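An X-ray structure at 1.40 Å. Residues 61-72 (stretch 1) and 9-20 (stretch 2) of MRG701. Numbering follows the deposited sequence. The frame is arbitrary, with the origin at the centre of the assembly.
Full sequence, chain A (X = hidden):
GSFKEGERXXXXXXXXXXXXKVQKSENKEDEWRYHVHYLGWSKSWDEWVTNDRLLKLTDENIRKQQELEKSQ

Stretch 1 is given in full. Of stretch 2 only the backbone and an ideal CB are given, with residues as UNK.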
ATOM      1  N   ASN A  61       9.276 -16.476  14.091  1.00  7.95           N
ATOM      2  CA  ASN A  61       7.952 -16.937  13.703  1.00  8.21           C
ATOM      3  C   ASN A  61       7.972 -18.402  13.296  1.00  6.94           C
ATOM      4  O   ASN A  61       6.988 -19.109  13.494  1.00  6.93           O
ATOM      5  CB  ASN A  61       7.397 -16.065  12.580  1.00  6.40           C
ATOM      6  CG  ASN A  61       7.062 -14.670  13.051  1.00  7.21           C
ATOM      7  OD1 ASN A  61       6.729 -14.469  14.226  1.00  9.14           O
ATOM      8  ND2 ASN A  61       7.143 -13.703  12.146  1.00  6.92           N
ATOM      9  N   ILE A  62       9.093 -18.869  12.761  1.00  7.01           N
ATOM     10  CA  ILE A  62       9.233 -20.280  12.463  1.00  7.82           C
ATOM     11  C   ILE A  62       9.258 -21.069  13.775  1.00  9.52           C
ATOM     12  O   ILE A  62       8.690 -22.167  13.869  1.00  9.08           O
ATOM     13  CB  ILE A  62      10.495 -20.556  11.614  1.00  7.33           C
ATOM     14  CG1 ILE A  62      10.310 -19.950  10.222  1.00 10.14           C
ATOM     15  CG2 ILE A  62      10.743 -22.036  11.531  1.00 12.37           C
ATOM     16  CD1 ILE A  62      11.556 -19.952   9.372  1.00 13.93           C
ATOM     17  N   ARG A  63       9.883 -20.497  14.802  1.00  8.94           N
ATOM     18  CA  ARG A  63       9.862 -21.121  16.127  1.00 11.46           C
ATOM     19  C   ARG A  63       8.424 -21.193  16.676  1.00  8.86           C
ATOM     20  O   ARG A  63       8.073 -22.155  17.357  1.00  9.93           O
ATOM     21  CB  ARG A  63      10.755 -20.353  17.113  1.00 14.86           C
ATOM     22  CG  ARG A  63      12.250 -20.446  16.865  1.00 19.86           C
ATOM     23  CD  ARG A  63      12.763 -21.856  16.968  1.00 19.29           C
ATOM     24  NE  ARG A  63      14.204 -21.874  16.722  1.00 24.86           N
ATOM     25  CZ  ARG A  63      15.122 -22.234  17.617  1.00 26.15           C
ATOM     26  NH1 ARG A  63      14.762 -22.655  18.824  1.00 24.99           N
ATOM     27  NH2 ARG A  63      16.407 -22.194  17.288  1.00 29.27           N
ATOM     28  N   LYS A  64       7.604 -20.185  16.380  1.00  8.48           N
ATOM     29  CA  LYS A  64       6.186 -20.227  16.748  1.00  8.40           C
ATOM     30  C   LYS A  64       5.452 -21.373  16.048  1.00  7.88           C
ATOM     31  O   LYS A  64       4.674 -22.101  16.673  1.00  7.73           O
ATOM     32  CB  LYS A  64       5.514 -18.900  16.415  1.00  9.02           C
ATOM     33  CG  LYS A  64       4.034 -18.825  16.739  1.00 13.13           C
ATOM     34  CD  LYS A  64       3.799 -18.857  18.238  1.00 12.43           C
ATOM     35  CE  LYS A  64       2.328 -18.638  18.588  1.00 17.84           C
ATOM     36  NZ  LYS A  64       2.132 -18.806  20.062  1.00 21.84           N
ATOM     37  N   GLN A  65       5.731 -21.551  14.757  1.00  5.73           N
ATOM     38  CA  GLN A  65       5.179 -22.690  14.026  1.00  6.40           C
ATOM     39  C   GLN A  65       5.523 -24.005  14.732  1.00  7.18           C
ATOM     40  O   GLN A  65       4.657 -24.838  14.952  1.00  6.68           O
ATOM     41  CB  GLN A  65       5.693 -22.702  12.596  1.00  5.51           C
ATOM     42  CG  GLN A  65       5.284 -23.941  11.809  1.00  5.72           C
ATOM     43  CD  GLN A  65       5.997 -23.990  10.477  1.00  5.53           C
ATOM     44  OE1 GLN A  65       7.235 -23.984  10.429  1.00  6.59           O
ATOM     45  NE2 GLN A  65       5.231 -24.025   9.378  1.00  4.99           N
ATOM     46  N   GLN A  66       6.800 -24.168  15.097  1.00  7.08           N
ATOM     47  CA  GLN A  66       7.266 -25.344  15.837  1.00  7.16           C
ATOM     48  C   GLN A  66       6.524 -25.531  17.167  1.00  7.72           C
ATOM     49  O   GLN A  66       6.101 -26.643  17.485  1.00  7.48           O
ATOM     50  CB  GLN A  66       8.784 -25.244  16.073  1.00  7.44           C
ATOM     51  CG  GLN A  66       9.364 -26.176  17.151  1.00 13.19           C
ATOM     52  CD  GLN A  66      10.888 -26.135  17.206  1.00 12.38           C
ATOM     53  OE1 GLN A  66      11.517 -25.273  16.614  1.00 13.20           O
ATOM     54  NE2 GLN A  66      11.482 -27.084  17.926  1.00 13.05           N
ATOM     55  N   GLU A  67       6.406 -24.463  17.949  1.00  8.20           N
ATOM     56  CA  GLU A  67       5.718 -24.553  19.230  1.00  8.67           C
ATOM     57  C   GLU A  67       4.289 -25.032  19.046  1.00  7.90           C
ATOM     58  O   GLU A  67       3.797 -25.840  19.828  1.00 10.40           O
ATOM     59  CB  GLU A  67       5.718 -23.199  19.946  1.00 10.70           C
ATOM     60  CG  GLU A  67       5.073 -23.214  21.341  1.00 15.67           C
ATOM     61  CD  GLU A  67       4.887 -21.812  21.929  1.00 22.82           C
ATOM     62  OE1 GLU A  67       5.333 -20.820  21.313  1.00 26.50           O
ATOM     63  OE2 GLU A  67       4.295 -21.696  23.022  1.00 34.06           O
ATOM     64  N   LEU A  68       3.604 -24.508  18.034  1.00  7.71           N
ATOM     65  CA  LEU A  68       2.233 -24.933  17.794  1.00  7.97           C
ATOM     66  C   LEU A  68       2.155 -26.400  17.399  1.00  8.58           C
ATOM     67  O   LEU A  68       1.239 -27.110  17.809  1.00  9.88           O
ATOM     68  CB  LEU A  68       1.569 -24.073  16.718  1.00  8.59           C
ATOM     69  CG  LEU A  68       1.330 -22.631  17.156  1.00  7.94           C
ATOM     70  CD1 LEU A  68       0.976 -21.716  15.974  1.00  9.03           C
ATOM     71  CD2 LEU A  68       0.245 -22.593  18.239  1.00 10.74           C
ATOM     72  N   GLU A  69       3.115 -26.852  16.601  1.00  6.60           N
ATOM     73  CA  GLU A  69       3.156 -28.263  16.231  1.00  6.97           C
ATOM     74  C   GLU A  69       3.388 -29.166  17.444  1.00  9.56           C
ATOM     75  O   GLU A  69       2.813 -30.250  17.543  1.00  9.55           O
ATOM     76  CB  GLU A  69       4.241 -28.508  15.179  1.00  6.07           C
ATOM     77  CG  GLU A  69       3.876 -27.950  13.815  1.00  5.39           C
ATOM     78  CD  GLU A  69       4.947 -28.204  12.785  1.00  6.32           C
ATOM     79  OE1 GLU A  69       6.072 -27.667  12.953  1.00  9.22           O
ATOM     80  OE2 GLU A  69       4.680 -28.925  11.801  1.00  6.38           O
ATOM     81  N   LYS A  70       4.222 -28.720  18.375  1.00  9.54           N
ATOM     82  CA  LYS A  70       4.534 -29.551  19.531  1.00 13.63           C
ATOM     83  C   LYS A  70       3.424 -29.581  20.569  1.00 15.99           C
ATOM     84  O   LYS A  70       3.344 -30.524  21.363  1.00 20.46           O
ATOM     85  CB  LYS A  70       5.833 -29.080  20.169  1.00 14.64           C
ATOM     86  CG  LYS A  70       7.032 -29.384  19.318  1.00 16.26           C
ATOM     87  CD  LYS A  70       8.321 -28.931  19.963  1.00 21.42           C
ATOM     88  CE  LYS A  70       8.594 -29.662  21.279  1.00 24.25           C
ATOM     89  NZ  LYS A  70       8.920 -31.117  21.115  1.00 26.51           N
ATOM     90  N   SER A  71       2.562 -28.573  20.574  1.00 15.39           N
ATOM     91  CA  SER A  71       1.496 -28.533  21.569  1.00 18.65           C
ATOM     92  C   SER A  71       0.215 -29.141  21.015  1.00 18.90           C
ATOM     93  O   SER A  71      -0.803 -29.201  21.708  1.00 22.03           O
ATOM     94  CB  SER A  71       1.250 -27.102  22.039  1.00 22.55           C
ATOM     95  OG  SER A  71       0.736 -26.308  20.991  1.00 23.90           O
ATOM     96  N   GLN A  72       0.272 -29.590  19.765  1.00 20.62           N
ATOM     97  CA  GLN A  72      -0.859 -30.263  19.134  1.00 21.84           C
ATOM     98  C   GLN A  72      -1.293 -31.484  19.936  1.00 24.87           C
ATOM     99  O   GLN A  72      -0.452 -32.243  20.415  1.00 25.53           O
ATOM    100  CB  GLN A  72      -0.501 -30.684  17.708  1.00 22.23           C
ATOM    101  CG  GLN A  72      -0.936 -29.703  16.654  1.00 18.70           C
ATOM    102  CD  GLN A  72      -2.444 -29.610  16.536  1.00 24.06           C
ATOM    103  OE1 GLN A  72      -3.124 -30.605  16.282  1.00 27.90           O
ATOM    104  NE2 GLN A  72      -2.979 -28.407  16.737  1.00 25.42           N
ATOM    105  N   UNK A   9       5.883 -16.690   3.218  1.00  6.25           N
ATOM    106  CA  UNK A   9       5.387 -16.254   4.520  1.00  6.10           C
ATOM    107  C   UNK A   9       4.883 -17.475   5.271  1.00  4.63           C
ATOM    108  O   UNK A   9       4.807 -18.571   4.710  1.00  6.06           O
ATOM    109  CB  UNK A   9       4.284 -15.203   4.376  1.00  6.10           C
ATOM    110  N   UNK A  10       4.552 -17.283   6.541  1.00  5.38           N
ATOM    111  CA  UNK A  10       3.773 -18.253   7.304  1.00  5.51           C
ATOM    112  C   UNK A  10       2.329 -17.768   7.362  1.00  4.64           C
ATOM    113  O   UNK A  10       2.080 -16.569   7.526  1.00  6.59           O
ATOM    114  CB  UNK A  10       4.346 -18.446   8.709  1.00  5.51           C
ATOM    115  N   UNK A  11       1.383 -18.678   7.198  1.00  4.63           N
ATOM    116  CA  UNK A  11      -0.041 -18.346   7.200  1.00  5.05           C
ATOM    117  C   UNK A  11      -0.806 -19.318   8.082  1.00  4.95           C
ATOM    118  O   UNK A  11      -0.626 -20.538   8.009  1.00  5.01           O
ATOM    119  CB  UNK A  11      -0.605 -18.363   5.778  1.00  5.05           C
ATOM    120  N   UNK A  12      -1.673 -18.777   8.927  1.00  4.79           N
ATOM    121  CA  UNK A  12      -2.616 -19.602   9.658  1.00  4.96           C
ATOM    122  C   UNK A  12      -3.645 -20.200   8.712  1.00  6.15           C
ATOM    123  O   UNK A  12      -4.155 -19.532   7.818  1.00  8.48           O
ATOM    124  CB  UNK A  12      -3.307 -18.787  10.753  1.00  4.96           C
ATOM    125  N   UNK A  13      -3.946 -21.470   8.911  1.00  5.86           N
ATOM    126  CA  UNK A  13      -5.114 -22.066   8.282  1.00  7.47           C
ATOM    127  C   UNK A  13      -5.658 -22.977   9.351  1.00  8.33           C
ATOM    128  O   UNK A  13      -5.161 -24.077   9.547  1.00  8.21           O
ATOM    129  CB  UNK A  13      -4.794 -22.803   6.980  1.00  7.47           C
ATOM    130  N   UNK A  14      -6.634 -22.495  10.106  1.00  9.73           N
ATOM    131  CA  UNK A  14      -6.864 -23.102  11.399  1.00  8.57           C
ATOM    132  C   UNK A  14      -5.696 -22.736  12.294  1.00  6.65           C
ATOM    133  O   UNK A  14      -4.940 -21.820  11.989  1.00  7.49           O
ATOM    134  CB  UNK A  14      -7.031 -24.619  11.287  1.00  8.57           C
ATOM    135  N   UNK A  15      -5.536 -23.454  13.409  1.00  5.99           N
ATOM    136  CA  UNK A  15      -4.608 -23.019  14.455  1.00  6.57           C
ATOM    137  C   UNK A  15      -3.131 -23.262  14.171  1.00  7.97           C
ATOM    138  O   UNK A  15      -2.308 -22.807  14.961  1.00 12.34           O
ATOM    139  CB  UNK A  15      -4.971 -23.724  15.764  1.00  6.57           C
ATOM    140  N   UNK A  16      -2.788 -23.932  13.080  1.00  6.37           N
ATOM    141  CA  UNK A  16      -1.381 -24.175  12.777  1.00  6.16           C
ATOM    142  C   UNK A  16      -0.902 -23.215  11.701  1.00  4.22           C
ATOM    143  O   UNK A  16      -1.700 -22.689  10.919  1.00  5.25           O
ATOM    144  CB  UNK A  16      -1.164 -25.623  12.334  1.00  6.16           C
ATOM    145  N   UNK A  17       0.414 -23.034  11.641  1.00  4.94           N
ATOM    146  CA  UNK A  17       1.041 -22.194  10.634  1.00  4.10           C
ATOM    147  C   UNK A  17       1.588 -23.003   9.466  1.00  4.55           C
ATOM    148  O   UNK A  17       2.297 -23.990   9.674  1.00  5.69           O
ATOM    149  CB  UNK A  17       2.166 -21.372  11.267  1.00  4.10           C
ATOM    150  N   UNK A  18       1.309 -22.544   8.243  1.00  4.38           N
ATOM    151  CA  UNK A  18       1.753 -23.235   7.026  1.00  3.71           C
ATOM    152  C   UNK A  18       2.563 -22.280   6.158  1.00  4.10           C
ATOM    153  O   UNK A  18       2.260 -21.077   6.077  1.00  4.35           O
ATOM    154  CB  UNK A  18       0.559 -23.785   6.243  1.00  3.71           C
ATOM    155  N   UNK A  19       3.595 -22.786   5.502  1.00  4.18           N
ATOM    156  CA  UNK A  19       4.296 -21.937   4.561  1.00  4.80           C
ATOM    157  C   UNK A  19       3.393 -21.637   3.369  1.00  5.32           C
ATOM    158  O   UNK A  19       2.679 -22.516   2.868  1.00  5.45           O
ATOM    159  CB  UNK A  19       5.600 -22.595   4.104  1.00  4.80           C
ATOM    160  N   UNK A  20       3.430 -20.387   2.925  1.00  5.30           N
ATOM    161  CA  UNK A  20       2.619 -19.925   1.811  1.00  4.53           C
ATOM    162  C   UNK A  20       3.431 -18.952   0.998  1.00  5.66           C
ATOM    163  O   UNK A  20       4.454 -18.453   1.469  1.00  6.21           O
ATOM    164  CB  UNK A  20       1.317 -19.282   2.292  1.00  4.53           C
TER

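The backbone of stretch 2 folds back on itself as two antiparallel strands, with N of 9 bonded to O of 20 (2.9 Å) and N of 11 to O of 18 (2.8 Å). The helix of stretch 1 passes over them, its axis 7.6 Å from that of strand 16-20 at its closest.

Position 9 has extended angles (-135/172) and no atom of stretch 1 within 5.5 Å of its ideal CB, so this contact sets no preference; a β-branched residue suits a strand, and the residue is Val9.

At position 10 CA-to-CB points toward the helix, and the ideal CB lies 5.5 Å from Asn61 CB. That gap is too wide for alanine to fill, and the approach is flanked by the aliphatic part of Ile62; leucine, isoleucine or methionine would suit. It is Leu10 (chi1 m, chi2 t), whose CD1 reaches 3.5 Å from Asn61 O and 4.1 Å from Ile62 CG1, while its CD2 lies 3.8 Å from Gln65 NE2.

Position 11 is out of reach and undetermined from here: Ala11.

Position 12 points sideways, with nothing near its ideal CB. Only a long side chain could return to the helix, where Leu68 offers methyl groups and Lys64 an aliphatic chain; an aromatic or methionine could do so. Tyr12 does: its CE1 meets Leu68 CD1 at 3.9 Å, the methyl lying at the ring edge near its plane, and its OH stands 4.1 Å from Lys64 CE.

Position 13 is free of the helix, and many residues would serve; it is His13. At 14, phi of +70° by itself favours glycine, and Gly14 is found.

Position 15, at -77/-5, has a phi that proline accepts, and its ideal CB is 5.2 Å from Gln72 NE2, so a small polar residue would also fit. Pro15 contributes its backbone O, 3.6 Å from Leu68 CD1.

Position 16 starts sideways, its ideal CB 5.4 Å from Leu68 CB. A flexible apolar chain could bend back beneath the last helical turn; leucine or methionine are good candidates. Leu16 (m, t) brings CD2 to 4.0 Å from Leu68 CB and 3.6 Å from Gln72 NE2.

Position 17 points toward the helix at close quarters: its ideal CB is 4.0 Å from Gln65 CB and 4.9 Å from Leu68 CD1. A medium apolar residue, such as valine, isoleucine or leucine, would suit. Leu17 places CD1 4.0 Å from both Leu68 CD1 and Lys64 CG. Its backbone is independently engaged: Gln65 NE2 donates to Leu17 O at 2.9 Å with a nearly linear N-H...O angle of 178°, a bond that does not depend on which side chain stands here.

At 18 CA-to-CB points away, leaving the choice open; the residue is Tyr18, whose backbone pairs with that of Ala11. Position 19 points sideways, its ideal CB 5.5 Å from Gln65 NE2, so polar residues are plausible; Glu19 makes no side-chain contact within 4.5 Å. Position 20 is out of reach: Ala20.

Stretch 2, residues 9-20: VLAYHGPLLYEA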
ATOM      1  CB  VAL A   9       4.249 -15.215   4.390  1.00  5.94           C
ATOM      2  CG1 VAL A   9       4.743 -13.965   3.652  1.00  8.38           C
ATOM      3  CG2 VAL A   9       3.031 -15.796   3.672  1.00  7.80           C
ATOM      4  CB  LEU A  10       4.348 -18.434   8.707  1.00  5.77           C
ATOM      5  CG  LEU A  10       5.751 -19.019   8.719  1.00  5.42           C
ATOM      6  CD1 LEU A  10       6.368 -18.938  10.101  1.00  9.71           C
ATOM      7  CD2 LEU A  10       5.742 -20.459   8.222  1.00  7.31           C
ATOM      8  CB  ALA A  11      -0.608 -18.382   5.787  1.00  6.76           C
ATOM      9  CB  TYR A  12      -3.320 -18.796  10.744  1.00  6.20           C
ATOM     10  CG  TYR A  12      -2.486 -18.549  11.969  1.00  5.97           C
ATOM     11  CD1 TYR A  12      -2.137 -19.593  12.799  1.00  5.21           C
ATOM     12  CD2 TYR A  12      -2.048 -17.267  12.305  1.00  6.48           C
ATOM     13  CE1 TYR A  12      -1.378 -19.393  13.939  1.00  5.16           C
ATOM     14  CE2 TYR A  12      -1.292 -17.058  13.445  1.00  6.88           C
ATOM     15  CZ  TYR A  12      -0.975 -18.120  14.261  1.00  6.51           C
ATOM     16  OH  TYR A  12      -0.209 -17.933  15.406  1.00 10.64           O
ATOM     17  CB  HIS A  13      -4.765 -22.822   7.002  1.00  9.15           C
ATOM     18  CG  HIS A  13      -5.912 -22.943   6.055  1.00  9.97           C
ATOM     19  ND1 HIS A  13      -6.831 -23.965   6.130  1.00 17.00           N
ATOM     20  CD2 HIS A  13      -6.303 -22.159   5.020  1.00 16.39           C
ATOM     21  CE1 HIS A  13      -7.728 -23.819   5.173  1.00 16.79           C
ATOM     22  NE2 HIS A  13      -7.434 -22.731   4.487  1.00 18.85           N
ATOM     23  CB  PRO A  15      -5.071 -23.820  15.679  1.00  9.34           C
ATOM     24  CG  PRO A  15      -5.710 -25.029  15.085  1.00 10.34           C
ATOM     25  CD  PRO A  15      -6.386 -24.577  13.841  1.00  8.45           C
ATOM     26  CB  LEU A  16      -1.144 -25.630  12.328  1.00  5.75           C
ATOM     27  CG  LEU A  16      -1.564 -26.715  13.322  1.00  6.25           C
ATOM     28  CD1 LEU A  16      -1.344 -28.092  12.725  1.00  8.64           C
ATOM     29  CD2 LEU A  16      -0.759 -26.564  14.607  1.00  9.42           C
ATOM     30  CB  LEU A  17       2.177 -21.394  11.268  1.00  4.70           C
ATOM     31  CG  LEU A  17       1.712 -20.247  12.173  1.00  4.90           C
ATOM     32  CD1 LEU A  17       2.863 -19.743  13.021  1.00  6.19           C
ATOM     33  CD2 LEU A  17       1.115 -19.117  11.324  1.00  7.00           C
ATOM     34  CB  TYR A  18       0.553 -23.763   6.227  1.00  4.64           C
ATOM     35  CG  TYR A  18      -0.302 -24.717   7.017  1.00  4.26           C
ATOM     36  CD1 TYR A  18      -0.083 -26.085   6.972  1.00  5.32           C
ATOM     37  CD2 TYR A  18      -1.306 -24.240   7.855  1.00  4.71           C
ATOM     38  CE1 TYR A  18      -0.849 -26.957   7.726  1.00  5.20           C
ATOM     39  CE2 TYR A  18      -2.072 -25.110   8.624  1.00  5.44           C
ATOM     40  CZ  TYR A  18      -1.840 -26.453   8.542  1.00  4.61           C
ATOM     41  OH  TYR A  18      -2.615 -27.296   9.293  1.00  6.45           O
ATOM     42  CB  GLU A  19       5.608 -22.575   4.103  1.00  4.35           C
ATOM     43  CG  GLU A  19       6.527 -21.525   3.490  1.00  6.13           C
ATOM     44  CD  GLU A  19       7.925 -22.037   3.161  1.00  6.02           C
ATOM     45  OE1 GLU A  19       8.117 -23.260   3.016  1.00  6.24           O
ATOM     46  OE2 GLU A  19       8.837 -21.178   3.062  1.00  8.20           O
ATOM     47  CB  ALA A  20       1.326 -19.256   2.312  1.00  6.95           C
TER
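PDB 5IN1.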